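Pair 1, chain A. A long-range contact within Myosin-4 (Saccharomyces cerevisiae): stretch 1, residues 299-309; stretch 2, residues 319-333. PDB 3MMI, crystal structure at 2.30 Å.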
# COMPACT_ATOMS: atom_id res chain seq x y z
N ASN A 299 14.99 -11.99 8.13
CA ASN A 299 15.98 -12.99 7.74
C ASN A 299 17.20 -12.89 8.62
O ASN A 299 17.37 -11.95 9.40
CB ASN A 299 16.17 -12.93 6.16
CG ASN A 299 16.71 -11.67 5.74
OD1 ASN A 299 17.56 -11.11 6.44
ND2 ASN A 299 16.33 -11.27 4.53
N PRO A 300 18.17 -13.80 8.40
CA PRO A 300 19.40 -13.71 9.13
C PRO A 300 20.25 -12.44 8.92
O PRO A 300 20.80 -11.99 9.89
CB PRO A 300 20.12 -15.00 8.73
CG PRO A 300 18.98 -15.95 8.36
CD PRO A 300 18.14 -14.98 7.53
N ALA A 301 20.24 -11.83 7.73
CA ALA A 301 21.10 -10.63 7.44
C ALA A 301 20.38 -9.48 8.18
O ALA A 301 21.02 -8.57 8.69
CB ALA A 301 21.16 -10.37 5.98
N GLN A 302 19.03 -9.48 8.17
CA GLN A 302 18.23 -8.40 8.87
C GLN A 302 18.48 -8.44 10.33
O GLN A 302 18.76 -7.46 11.00
CB GLN A 302 16.77 -8.57 8.55
CG GLN A 302 16.44 -8.10 7.12
CD GLN A 302 15.06 -8.49 6.71
OE1 GLN A 302 14.58 -9.54 7.10
NE2 GLN A 302 14.48 -7.78 5.75
N ILE A 303 18.50 -9.65 10.88
CA ILE A 303 18.76 -9.78 12.27
C ILE A 303 20.18 -9.42 12.60
O ILE A 303 20.45 -8.77 13.67
CB ILE A 303 18.48 -11.24 12.80
CG1 ILE A 303 17.04 -11.65 12.61
CG2 ILE A 303 18.97 -11.44 14.23
CD1 ILE A 303 16.81 -13.07 12.93
N GLN A 304 21.12 -9.89 11.81
CA GLN A 304 22.52 -9.42 11.96
C GLN A 304 22.65 -7.95 11.83
O GLN A 304 23.42 -7.32 12.61
CB GLN A 304 23.43 -10.20 10.93
CG GLN A 304 24.90 -9.94 11.22
CD GLN A 304 25.78 -10.20 10.00
OE1 GLN A 304 25.48 -9.82 8.91
NE2 GLN A 304 26.76 -10.98 10.22
N ALA A 305 21.99 -7.37 10.85
CA ALA A 305 22.13 -5.88 10.71
C ALA A 305 21.77 -5.17 12.00
O ALA A 305 22.33 -4.13 12.43
CB ALA A 305 21.25 -5.38 9.60
N ILE A 306 20.76 -5.71 12.66
CA ILE A 306 20.26 -5.03 13.87
C ILE A 306 21.24 -5.20 15.04
O ILE A 306 21.59 -4.25 15.72
CB ILE A 306 18.89 -5.57 14.34
CG1 ILE A 306 17.71 -5.13 13.42
CG2 ILE A 306 18.63 -5.23 15.83
CD1 ILE A 306 16.66 -6.18 13.43
N LEU A 307 21.75 -6.40 15.22
CA LEU A 307 22.71 -6.65 16.26
C LEU A 307 24.15 -6.04 16.05
O LEU A 307 24.86 -5.84 17.04
CB LEU A 307 22.91 -8.18 16.42
CG LEU A 307 21.63 -9.02 16.76
CD1 LEU A 307 21.81 -10.50 16.93
CD2 LEU A 307 21.06 -8.49 18.03
N LEU A 308 24.63 -5.86 14.81
CA LEU A 308 25.92 -5.21 14.60
C LEU A 308 25.85 -3.76 15.04
O LEU A 308 26.87 -3.17 15.26
CB LEU A 308 26.32 -5.29 13.07
CG LEU A 308 26.69 -6.73 12.70
CD1 LEU A 308 26.68 -6.94 11.22
CD2 LEU A 308 27.99 -7.14 13.36
N LYS A 309 24.64 -3.17 15.05
CA LYS A 309 24.40 -1.75 15.45
C LYS A 309 24.28 -1.63 17.01
O LYS A 309 24.06 -0.55 17.57
CB LYS A 309 23.12 -1.21 14.81
CG LYS A 309 23.22 -1.21 13.31
CD LYS A 309 21.88 -0.74 12.77
CE LYS A 309 21.78 0.69 13.03
NZ LYS A 309 21.38 1.51 11.78
N GLY A 319 28.21 -6.38 25.21
CA GLY A 319 27.31 -6.35 24.04
C GLY A 319 27.02 -7.74 23.53
O GLY A 319 27.01 -8.72 24.31
N VAL A 320 26.73 -7.83 22.23
CA VAL A 320 26.28 -9.09 21.70
C VAL A 320 27.50 -10.01 21.85
O VAL A 320 28.60 -9.59 21.54
CB VAL A 320 25.71 -8.92 20.26
CG1 VAL A 320 25.15 -10.21 19.79
CG2 VAL A 320 24.61 -7.91 20.29
N PRO A 321 27.31 -11.25 22.36
CA PRO A 321 28.45 -12.17 22.31
C PRO A 321 28.89 -12.54 20.92
O PRO A 321 28.05 -12.85 20.06
CB PRO A 321 27.94 -13.44 23.03
CG PRO A 321 26.51 -13.25 23.34
CD PRO A 321 26.20 -11.77 23.19
N ASN A 322 30.23 -12.57 20.74
CA ASN A 322 30.84 -12.93 19.49
C ASN A 322 30.36 -14.23 18.96
O ASN A 322 30.13 -14.40 17.80
CB ASN A 322 32.36 -12.86 19.62
CG ASN A 322 32.84 -11.47 19.86
OD1 ASN A 322 33.66 -11.30 20.70
ND2 ASN A 322 32.32 -10.49 19.17
N GLU A 323 30.13 -15.12 19.88
CA GLU A 323 29.55 -16.42 19.58
C GLU A 323 28.21 -16.35 18.83
O GLU A 323 27.99 -17.08 17.85
CB GLU A 323 29.41 -17.21 20.85
CG GLU A 323 29.20 -18.70 20.57
N ILE A 324 27.40 -15.38 19.17
CA ILE A 324 26.22 -15.12 18.38
C ILE A 324 26.42 -14.44 17.05
O ILE A 324 25.80 -14.89 16.07
CB ILE A 324 25.15 -14.43 19.26
CG1 ILE A 324 24.55 -15.55 20.03
CG2 ILE A 324 24.05 -13.74 18.46
CD1 ILE A 324 24.01 -15.00 21.42
N LEU A 325 27.31 -13.43 17.05
CA LEU A 325 27.71 -12.68 15.80
C LEU A 325 28.26 -13.69 14.76
O LEU A 325 27.89 -13.74 13.60
CB LEU A 325 28.74 -11.61 16.14
CG LEU A 325 28.19 -10.45 16.94
CD1 LEU A 325 29.33 -9.50 17.27
CD2 LEU A 325 27.01 -9.73 16.27
N ASN A 326 29.09 -14.58 15.27
CA ASN A 326 29.72 -15.66 14.55
C ASN A 326 28.82 -16.69 13.89
O ASN A 326 28.91 -16.92 12.74
CB ASN A 326 30.67 -16.35 15.49
CG ASN A 326 31.79 -16.98 14.79
OD1 ASN A 326 31.84 -18.18 14.61
ND2 ASN A 326 32.73 -16.17 14.40
N TYR A 327 27.97 -17.30 14.68
CA TYR A 327 26.85 -18.15 14.18
C TYR A 327 25.95 -17.49 13.12
O TYR A 327 25.70 -18.02 12.09
CB TYR A 327 25.99 -18.55 15.41
CG TYR A 327 24.80 -19.39 15.04
CD1 TYR A 327 25.00 -20.63 14.42
CD2 TYR A 327 23.49 -18.90 15.18
CE1 TYR A 327 23.92 -21.42 14.00
CE2 TYR A 327 22.35 -19.76 14.83
CZ TYR A 327 22.61 -21.01 14.28
OH TYR A 327 21.61 -21.86 13.81
N LEU A 328 25.54 -16.27 13.35
CA LEU A 328 24.84 -15.50 12.22
C LEU A 328 25.58 -15.39 10.94
O LEU A 328 25.00 -15.63 9.91
CB LEU A 328 24.41 -14.11 12.74
CG LEU A 328 23.09 -14.02 13.55
CD1 LEU A 328 22.98 -12.69 14.25
CD2 LEU A 328 21.88 -14.28 12.67
N ALA A 329 26.88 -15.00 11.04
CA ALA A 329 27.84 -14.94 9.85
C ALA A 329 27.76 -16.24 9.11
O ALA A 329 27.48 -16.30 7.90
CB ALA A 329 29.30 -14.57 10.36
N ASN A 330 27.97 -17.32 9.83
CA ASN A 330 27.88 -18.67 9.19
C ASN A 330 26.59 -19.06 8.56
O ASN A 330 26.54 -19.64 7.47
CB ASN A 330 28.28 -19.69 10.25
CG ASN A 330 29.81 -19.92 10.33
OD1 ASN A 330 30.41 -19.75 11.40
ND2 ASN A 330 30.43 -20.22 9.19
N VAL A 331 25.50 -18.61 9.24
CA VAL A 331 24.15 -18.80 8.72
C VAL A 331 23.96 -18.09 7.45
O VAL A 331 23.52 -18.65 6.46
CB VAL A 331 22.96 -18.45 9.85
CG1 VAL A 331 21.59 -18.48 9.23
CG2 VAL A 331 23.04 -19.47 10.90
N ILE A 332 24.28 -16.82 7.50
CA ILE A 332 24.30 -15.98 6.23
C ILE A 332 25.10 -16.65 5.10
O ILE A 332 24.64 -16.76 3.94
CB ILE A 332 24.69 -14.52 6.54
CG1 ILE A 332 23.60 -13.98 7.53
CG2 ILE A 332 24.82 -13.70 5.17
CD1 ILE A 332 23.97 -12.78 8.34
N LYS A 333 26.26 -17.15 5.47
CA LYS A 333 27.20 -17.69 4.42
C LYS A 333 26.59 -18.98 3.82
O LYS A 333 26.47 -19.21 2.60
CB LYS A 333 28.57 -17.96 5.07
CG LYS A 333 29.48 -18.86 4.23
CD LYS A 333 30.68 -19.24 5.01
CE LYS A 333 30.30 -20.48 5.84
NZ LYS A 333 31.43 -21.10 6.62

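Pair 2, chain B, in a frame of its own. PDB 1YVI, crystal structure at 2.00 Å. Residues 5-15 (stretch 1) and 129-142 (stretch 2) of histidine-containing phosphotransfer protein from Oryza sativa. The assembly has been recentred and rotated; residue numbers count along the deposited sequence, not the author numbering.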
# COMPACT_ATOMS: atom_id res chain seq x y z
N ALA B 5 -12.34 19.07 16.08
CA ALA B 5 -12.66 17.65 16.39
C ALA B 5 -12.21 16.70 15.27
O ALA B 5 -11.70 15.60 15.56
CB ALA B 5 -14.15 17.47 16.59
N LEU B 6 -12.46 17.09 14.02
CA LEU B 6 -12.03 16.30 12.86
C LEU B 6 -10.52 16.26 12.72
O LEU B 6 -9.97 15.20 12.41
CB LEU B 6 -12.70 16.76 11.53
CG LEU B 6 -14.20 16.47 11.26
CD1 LEU B 6 -14.71 17.47 10.18
CD2 LEU B 6 -14.59 15.02 10.88
N ARG B 7 -9.86 17.39 12.96
CA ARG B 7 -8.41 17.42 13.00
C ARG B 7 -7.82 16.44 14.02
O ARG B 7 -6.82 15.75 13.72
CB ARG B 7 -7.89 18.87 13.19
CG ARG B 7 -8.06 19.75 11.89
CD ARG B 7 -7.40 21.15 11.97
NE ARG B 7 -8.37 22.25 11.92
CZ ARG B 7 -8.59 23.12 12.91
NH1 ARG B 7 -7.91 23.04 14.05
NH2 ARG B 7 -9.49 24.09 12.76
N ASP B 8 -8.42 16.36 15.21
CA ASP B 8 -7.94 15.47 16.23
C ASP B 8 -8.18 14.02 15.88
O ASP B 8 -7.38 13.17 16.25
CB ASP B 8 -8.60 15.76 17.59
CG ASP B 8 -8.08 17.06 18.23
OD1 ASP B 8 -6.99 17.58 17.85
OD2 ASP B 8 -8.79 17.54 19.13
N GLN B 9 -9.33 13.75 15.28
CA GLN B 9 -9.61 12.42 14.72
C GLN B 9 -8.53 12.01 13.69
O GLN B 9 -8.02 10.90 13.73
CB GLN B 9 -10.97 12.42 14.06
CG GLN B 9 -12.09 12.36 15.07
CD GLN B 9 -13.46 12.64 14.45
OE1 GLN B 9 -14.00 11.79 13.73
NE2 GLN B 9 -14.02 13.83 14.72
N LEU B 10 -8.22 12.90 12.77
CA LEU B 10 -7.18 12.62 11.79
C LEU B 10 -5.80 12.44 12.42
O LEU B 10 -5.05 11.55 12.02
CB LEU B 10 -7.17 13.71 10.72
CG LEU B 10 -6.13 13.54 9.60
CD1 LEU B 10 -6.38 12.20 8.82
CD2 LEU B 10 -6.09 14.76 8.63
N THR B 11 -5.45 13.27 13.41
CA THR B 11 -4.17 13.16 14.10
C THR B 11 -4.06 11.80 14.81
O THR B 11 -3.02 11.13 14.74
CB THR B 11 -4.04 14.30 15.15
OG1 THR B 11 -3.99 15.53 14.43
CG2 THR B 11 -2.78 14.15 16.03
N ALA B 12 -5.15 11.42 15.48
CA ALA B 12 -5.23 10.15 16.15
C ALA B 12 -5.03 8.99 15.17
O ALA B 12 -4.23 8.08 15.41
CB ALA B 12 -6.57 10.01 16.87
N LEU B 13 -5.76 9.01 14.06
CA LEU B 13 -5.57 7.97 13.02
C LEU B 13 -4.14 7.88 12.50
O LEU B 13 -3.55 6.79 12.49
CB LEU B 13 -6.51 8.18 11.85
CG LEU B 13 -6.40 7.18 10.68
CD1 LEU B 13 -6.82 5.78 11.14
CD2 LEU B 13 -7.33 7.65 9.60
N LEU B 14 -3.59 9.00 12.01
CA LEU B 14 -2.19 9.01 11.53
C LEU B 14 -1.21 8.51 12.58
O LEU B 14 -0.30 7.72 12.26
CB LEU B 14 -1.75 10.40 11.04
CG LEU B 14 -2.60 11.01 9.92
CD1 LEU B 14 -2.32 12.52 9.79
CD2 LEU B 14 -2.36 10.24 8.64
N SER B 15 -1.36 8.95 13.83
CA SER B 15 -0.44 8.50 14.87
C SER B 15 -0.50 6.96 15.05
O SER B 15 0.52 6.28 15.16
CB SER B 15 -0.70 9.25 16.18
OG SER B 15 -0.49 8.43 17.30
N ASN B 129 -7.54 -0.02 4.75
CA ASN B 129 -8.55 0.31 5.74
C ASN B 129 -8.27 1.69 6.34
O ASN B 129 -9.15 2.56 6.42
CB ASN B 129 -8.50 -0.73 6.88
CG ASN B 129 -9.35 -0.32 8.07
OD1 ASN B 129 -8.87 0.28 9.01
ND2 ASN B 129 -10.64 -0.59 7.99
N LYS B 130 -7.06 1.88 6.82
CA LYS B 130 -6.71 3.16 7.50
C LYS B 130 -6.72 4.31 6.49
O LYS B 130 -7.23 5.40 6.79
CB LYS B 130 -5.31 3.00 8.13
CG LYS B 130 -5.24 1.97 9.22
CD LYS B 130 -6.26 2.26 10.31
CE LYS B 130 -6.23 1.18 11.44
NZ LYS B 130 -6.96 -0.06 11.06
N PHE B 131 -6.20 4.07 5.28
CA PHE B 131 -6.25 5.08 4.21
C PHE B 131 -7.64 5.51 3.87
O PHE B 131 -7.85 6.66 3.66
CB PHE B 131 -5.58 4.64 2.90
CG PHE B 131 -4.06 4.67 2.94
CD1 PHE B 131 -3.35 5.46 3.85
CD2 PHE B 131 -3.33 3.95 1.96
CE1 PHE B 131 -1.93 5.50 3.81
CE2 PHE B 131 -1.93 4.03 1.87
CZ PHE B 131 -1.22 4.77 2.82
N GLN B 132 -8.59 4.60 3.80
CA GLN B 132 -9.94 4.96 3.43
C GLN B 132 -10.60 5.84 4.52
O GLN B 132 -11.25 6.82 4.23
CB GLN B 132 -10.79 3.69 3.22
CG GLN B 132 -10.42 2.93 1.92
CD GLN B 132 -10.52 3.79 0.69
OE1 GLN B 132 -11.58 4.29 0.42
NE2 GLN B 132 -9.41 3.98 -0.05
N THR B 133 -10.42 5.46 5.77
CA THR B 133 -10.85 6.30 6.92
C THR B 133 -10.17 7.70 6.86
O THR B 133 -10.83 8.72 7.06
CB THR B 133 -10.53 5.57 8.25
OG1 THR B 133 -11.20 4.27 8.28
CG2 THR B 133 -10.99 6.41 9.46
N MET B 134 -8.87 7.74 6.58
CA MET B 134 -8.12 9.02 6.43
C MET B 134 -8.76 9.88 5.36
O MET B 134 -9.00 11.08 5.57
CB MET B 134 -6.65 8.74 6.09
CG MET B 134 -5.79 9.97 6.04
SD MET B 134 -4.28 9.62 5.10
CE MET B 134 -4.83 9.99 3.47
N LEU B 135 -9.06 9.27 4.21
CA LEU B 135 -9.65 10.01 3.04
C LEU B 135 -10.99 10.67 3.37
O LEU B 135 -11.27 11.82 2.95
CB LEU B 135 -9.84 9.09 1.82
CG LEU B 135 -8.55 8.58 1.18
CD1 LEU B 135 -8.82 7.48 0.15
CD2 LEU B 135 -7.79 9.72 0.51
N GLN B 136 -11.82 9.91 4.07
CA GLN B 136 -13.11 10.38 4.53
C GLN B 136 -12.90 11.55 5.49
O GLN B 136 -13.53 12.62 5.32
CB GLN B 136 -13.84 9.21 5.18
CG GLN B 136 -15.30 9.37 5.62
CD GLN B 136 -15.90 7.95 5.92
OE1 GLN B 136 -15.16 6.95 5.93
NE2 GLN B 136 -17.22 7.87 6.16
N LEU B 137 -12.00 11.40 6.46
CA LEU B 137 -11.65 12.55 7.35
C LEU B 137 -11.08 13.74 6.60
O LEU B 137 -11.50 14.88 6.84
CB LEU B 137 -10.69 12.13 8.49
CG LEU B 137 -11.24 11.05 9.46
CD1 LEU B 137 -10.13 10.55 10.44
CD2 LEU B 137 -12.40 11.63 10.21
N GLU B 138 -10.11 13.51 5.70
CA GLU B 138 -9.53 14.58 4.89
C GLU B 138 -10.66 15.30 4.11
O GLU B 138 -10.73 16.55 4.13
CB GLU B 138 -8.40 14.07 3.96
CG GLU B 138 -7.10 13.64 4.67
CD GLU B 138 -6.01 14.71 4.75
OE1 GLU B 138 -6.27 15.81 5.33
OE2 GLU B 138 -4.88 14.44 4.24
N GLN B 139 -11.55 14.54 3.47
CA GLN B 139 -12.71 15.12 2.74
C GLN B 139 -13.50 16.11 3.60
O GLN B 139 -13.77 17.24 3.19
CB GLN B 139 -13.64 14.04 2.19
CG GLN B 139 -13.22 13.49 0.84
CD GLN B 139 -13.84 12.12 0.49
OE1 GLN B 139 -14.92 11.75 0.99
NE2 GLN B 139 -13.16 11.36 -0.38
N GLN B 140 -13.85 15.70 4.81
CA GLN B 140 -14.61 16.56 5.71
C GLN B 140 -13.80 17.81 6.15
O GLN B 140 -14.34 18.91 6.27
CB GLN B 140 -15.10 15.77 6.93
CG GLN B 140 -15.91 14.53 6.57
CD GLN B 140 -16.26 13.70 7.81
OE1 GLN B 140 -17.07 14.12 8.64
NE2 GLN B 140 -15.65 12.54 7.93
N ILE B 141 -12.50 17.64 6.36
CA ILE B 141 -11.68 18.76 6.80
C ILE B 141 -11.58 19.80 5.67
O ILE B 141 -11.75 21.02 5.92
CB ILE B 141 -10.32 18.29 7.33
CG1 ILE B 141 -10.52 17.60 8.69
CG2 ILE B 141 -9.30 19.47 7.40
CD1 ILE B 141 -9.29 16.85 9.15
N GLN B 142 -11.33 19.32 4.45
CA GLN B 142 -11.22 20.17 3.26
C GLN B 142 -12.55 20.88 2.91
O GLN B 142 -12.51 21.97 2.34
CB GLN B 142 -10.61 19.38 2.08
CG GLN B 142 -9.20 18.77 2.41
CD GLN B 142 -8.68 17.66 1.44
OE1 GLN B 142 -9.42 17.11 0.60
NE2 GLN B 142 -7.39 17.32 1.58

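Pair 1 seats one knob in a hole and pair 2 seats three, and the difference is plainest at Q304(A) = L10(B), where a polar side chain that is no knob fills the place of an apolar one that is, their centres only 0.5 Å apart. Q304(A) OE1 lies 3.4 Å from I332(A) CD1, an oxygen packed against a methyl group; L10(B) sits among M134(B), L137(B), E138(B) and I141(B), with CD2 3.9 Å from I141(B) CD1 and CD1 3.6 Å from M134(B) CG. Despite this, the backbones nearly coincide, with an RMSD of 0.4 Å over 14 central residues. In both pairs two helices run roughly antiparallel, at 150° with a closest axis approach of 9.5 Å in pair 1 and at 154° with 9.7 Å in pair 2. No hydrogen bond crosses either interface, so side-chain packing carries both contacts, burying 522 Å² and 610 Å².

The closest match is L328(A) = L137(B), with CA atoms and side-chain centres each 0.2 Å apart and the same m,t rotamer. Each leucine is a knob in a matching hole: L328(A) sits among P300(A), I303(A), Q304(A) and L307(A), and L137(B) among L6(B), Q9(B), L10(B) and L13(B). I332(A) = I141(B) is isoleucine in both, with the same m,t rotamer. Its partner is a proline ring in pair 1, P300(A) CB lying 3.8 Å from I332(A) CG1, and a leucine in pair 2, L6(B) CB lying 3.7 Å from I141(B) CG1. Both also reach the matched leucine, P300(A) CB at 4.4 Å from L328(A) CD2 and L6(B) CD2 at 4.1 Å from L137(B) CD2.

L307(A) = L13(B) keeps leucine but changes rotamer, m,t against t,p, and the centres lie 2.5 Å apart. L307(A) brings CD1 to 3.7 Å from L328(A) CD1, whereas L13(B) lodges as a knob among K130(B), T133(B), M134(B) and L137(B), with CD2 3.4 Å from the backbone atom M134(B) N.

The match between the two backbones loosens toward the start of stretch 2. V320(A), in the loop before its helix, packs CG2 3.9 Å from L307(A) O; the looser match K130(B), its CA 1.9 Å away, is helical and lays CD 3.7 Å from L13(B) CD1. At L325(A) = M134(B), L325(A) CD2 meets L308(A) CD2 at 4.0 Å, and M134(B) SD meets L14(B) CD2 at 4.1 Å. Outside the contact, N299(A) caps helix 300-308, its OD1 accepting from Q302(A) N at 2.8 Å, whereas the matching A5(B) is already helical.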